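Long-range contact in glutathione S-transferase (Burkholderia glumae, PDB 4ISD), which binds glutathione and, as a glutathione S-transferase homologue, probably catalyses its transfer to electrophilic substrates: residues A[91-95]-A[163-168]. Residues are numbered along the deposited sequence.
Sequences AAVLP and FGDWCI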
loop_
_atom_site.group_PDB
_atom_site.type_symbol
_atom_site.label_atom_id
_atom_site.label_comp_id
_atom_site.label_asym_id
_atom_site.label_seq_id
_atom_site.Cartn_x
_atom_site.Cartn_y
_atom_site.Cartn_z
ATOM N N ALA A 91 -0.542 -13.945 -17.648
ATOM C CA ALA A 91 -0.215 -12.528 -17.837
ATOM C C ALA A 91 0.153 -11.883 -16.496
ATOM O O ALA A 91 -0.556 -12.069 -15.496
ATOM C CB ALA A 91 -1.372 -11.796 -18.456
ATOM N N ALA A 92 1.251 -11.127 -16.484
ATOM C CA ALA A 92 1.657 -10.381 -15.293
ATOM C C ALA A 92 0.969 -9.031 -15.187
ATOM O O ALA A 92 0.838 -8.301 -16.175
ATOM C CB ALA A 92 3.164 -10.192 -15.266
ATOM N N VAL A 93 0.550 -8.686 -13.975
ATOM C CA VAL A 93 -0.066 -7.392 -13.734
ATOM C C VAL A 93 0.937 -6.407 -13.143
ATOM O O VAL A 93 0.625 -5.218 -12.966
ATOM C CB VAL A 93 -1.270 -7.524 -12.811
ATOM C CG1 VAL A 93 -2.311 -8.449 -13.458
ATOM C CG2 VAL A 93 -0.831 -8.026 -11.423
ATOM N N LEU A 94 2.137 -6.909 -12.835
ATOM C CA LEU A 94 3.240 -6.067 -12.369
ATOM C C LEU A 94 4.432 -6.134 -13.323
ATOM O O LEU A 94 4.736 -7.198 -13.864
ATOM C CB LEU A 94 3.689 -6.494 -10.969
ATOM C CG LEU A 94 2.908 -6.071 -9.721
ATOM C CD1 LEU A 94 3.723 -6.409 -8.460
ATOM C CD2 LEU A 94 2.515 -4.574 -9.758
ATOM N N PRO A 95 5.114 -4.996 -13.527
ATOM C CA PRO A 95 6.301 -4.930 -14.394
ATOM C C PRO A 95 7.402 -5.918 -13.999
ATOM O O PRO A 95 7.613 -6.184 -12.816
ATOM C CB PRO A 95 6.794 -3.483 -14.218
ATOM C CG PRO A 95 5.574 -2.716 -13.838
ATOM C CD PRO A 95 4.727 -3.668 -13.011
ATOM N N PHE A 163 4.406 3.061 -17.734
ATOM C CA PHE A 163 5.718 2.439 -17.826
ATOM C C PHE A 163 5.958 1.792 -19.200
ATOM O O PHE A 163 7.029 1.254 -19.470
ATOM C CB PHE A 163 5.926 1.443 -16.671
ATOM C CG PHE A 163 5.699 2.046 -15.311
ATOM C CD1 PHE A 163 6.493 3.100 -14.865
ATOM C CD2 PHE A 163 4.693 1.568 -14.478
ATOM C CE1 PHE A 163 6.285 3.673 -13.617
ATOM C CE2 PHE A 163 4.477 2.140 -13.216
ATOM C CZ PHE A 163 5.276 3.188 -12.791
ATOM N N GLY A 164 4.962 1.877 -20.075
ATOM C CA GLY A 164 5.030 1.248 -21.383
ATOM C C GLY A 164 3.952 0.189 -21.451
ATOM O O GLY A 164 2.774 0.513 -21.623
ATOM N N ASP A 165 4.341 -1.074 -21.283
ATOM C CA ASP A 165 3.359 -2.147 -21.162
ATOM C C ASP A 165 2.397 -1.869 -20.010
ATOM O O ASP A 165 2.781 -1.292 -18.974
ATOM C CB ASP A 165 4.044 -3.503 -20.963
ATOM C CG ASP A 165 4.681 -4.034 -22.240
ATOM O OD1 ASP A 165 4.195 -3.704 -23.349
ATOM O OD2 ASP A 165 5.666 -4.784 -22.134
ATOM N N TRP A 166 1.142 -2.255 -20.199
ATOM C CA TRP A 166 0.141 -2.089 -19.155
ATOM C C TRP A 166 0.563 -2.811 -17.878
ATOM O O TRP A 166 1.153 -3.890 -17.930
ATOM C CB TRP A 166 -1.208 -2.626 -19.621
ATOM C CG TRP A 166 -2.259 -2.611 -18.551
ATOM C CD1 TRP A 166 -3.133 -1.600 -18.275
ATOM C CD2 TRP A 166 -2.556 -3.657 -17.620
ATOM N NE1 TRP A 166 -3.959 -1.950 -17.223
ATOM C CE2 TRP A 166 -3.619 -3.207 -16.808
ATOM C CE3 TRP A 166 -2.018 -4.926 -17.393
ATOM C CZ2 TRP A 166 -4.155 -3.983 -15.796
ATOM C CZ3 TRP A 166 -2.550 -5.692 -16.382
ATOM C CH2 TRP A 166 -3.604 -5.217 -15.592
ATOM N N CYS A 167 0.286 -2.191 -16.735
ATOM C CA CYS A 167 0.299 -2.905 -15.460
ATOM C C CYS A 167 -0.911 -2.439 -14.656
ATOM O O CYS A 167 -1.572 -1.462 -15.046
ATOM C CB CYS A 167 1.615 -2.709 -14.694
ATOM S SG CYS A 167 2.002 -1.034 -14.141
ATOM N N ILE A 168 -1.210 -3.136 -13.558
ATOM C CA ILE A 168 -2.384 -2.813 -12.746
ATOM C C ILE A 168 -2.333 -1.381 -12.204
ATOM O O ILE A 168 -3.376 -0.792 -11.920
ATOM C CB ILE A 168 -2.607 -3.824 -11.571
ATOM C CG1 ILE A 168 -4.009 -3.648 -10.992
ATOM C CG2 ILE A 168 -1.541 -3.681 -10.479
ATOM C CD1 ILE A 168 -5.096 -3.813 -12.029
#
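Two loops that lack regular secondary structure can be joined by one well-aligned main-chain hydrogen bond and the apolar contacts around it, and residues 91-95 and 163-168 illustrate it. Ile168 N donates a hydrogen bond to Val93 O at 2.8 Å, nearly straight at 172°, close to where the CA atoms of the two segments come nearest, Val93 CA to Cys167 CA at 4.8 Å. Apolar contacts gather around this bond. Val93 CB lies 4.1 Å from Ile168 CB, and Val93 CG1 is 4.0 Å from Trp166 CZ3, while Leu94 CD2 reaches Ile168 CG2 at 4.2 Å. Further along the first segment, Pro95 CD lies 3.7 Å from Cys167 CB, and Pro95 CG approaches Phe163 CD2 at 4.4 Å. The carboxylate of Asp170 (OD2) accepts a hydrogen bond from Cys167 N, at the start of helix 168-177. The contact thus joins the linker leaving the thioredoxin-like N-terminal domain to the all-helical C-terminal domain: Val93, Trp166 and Ile168 touch helix 19-31, Leu94 meets helix 74-84, and Pro95 and Phe163 pack on helix 98-113.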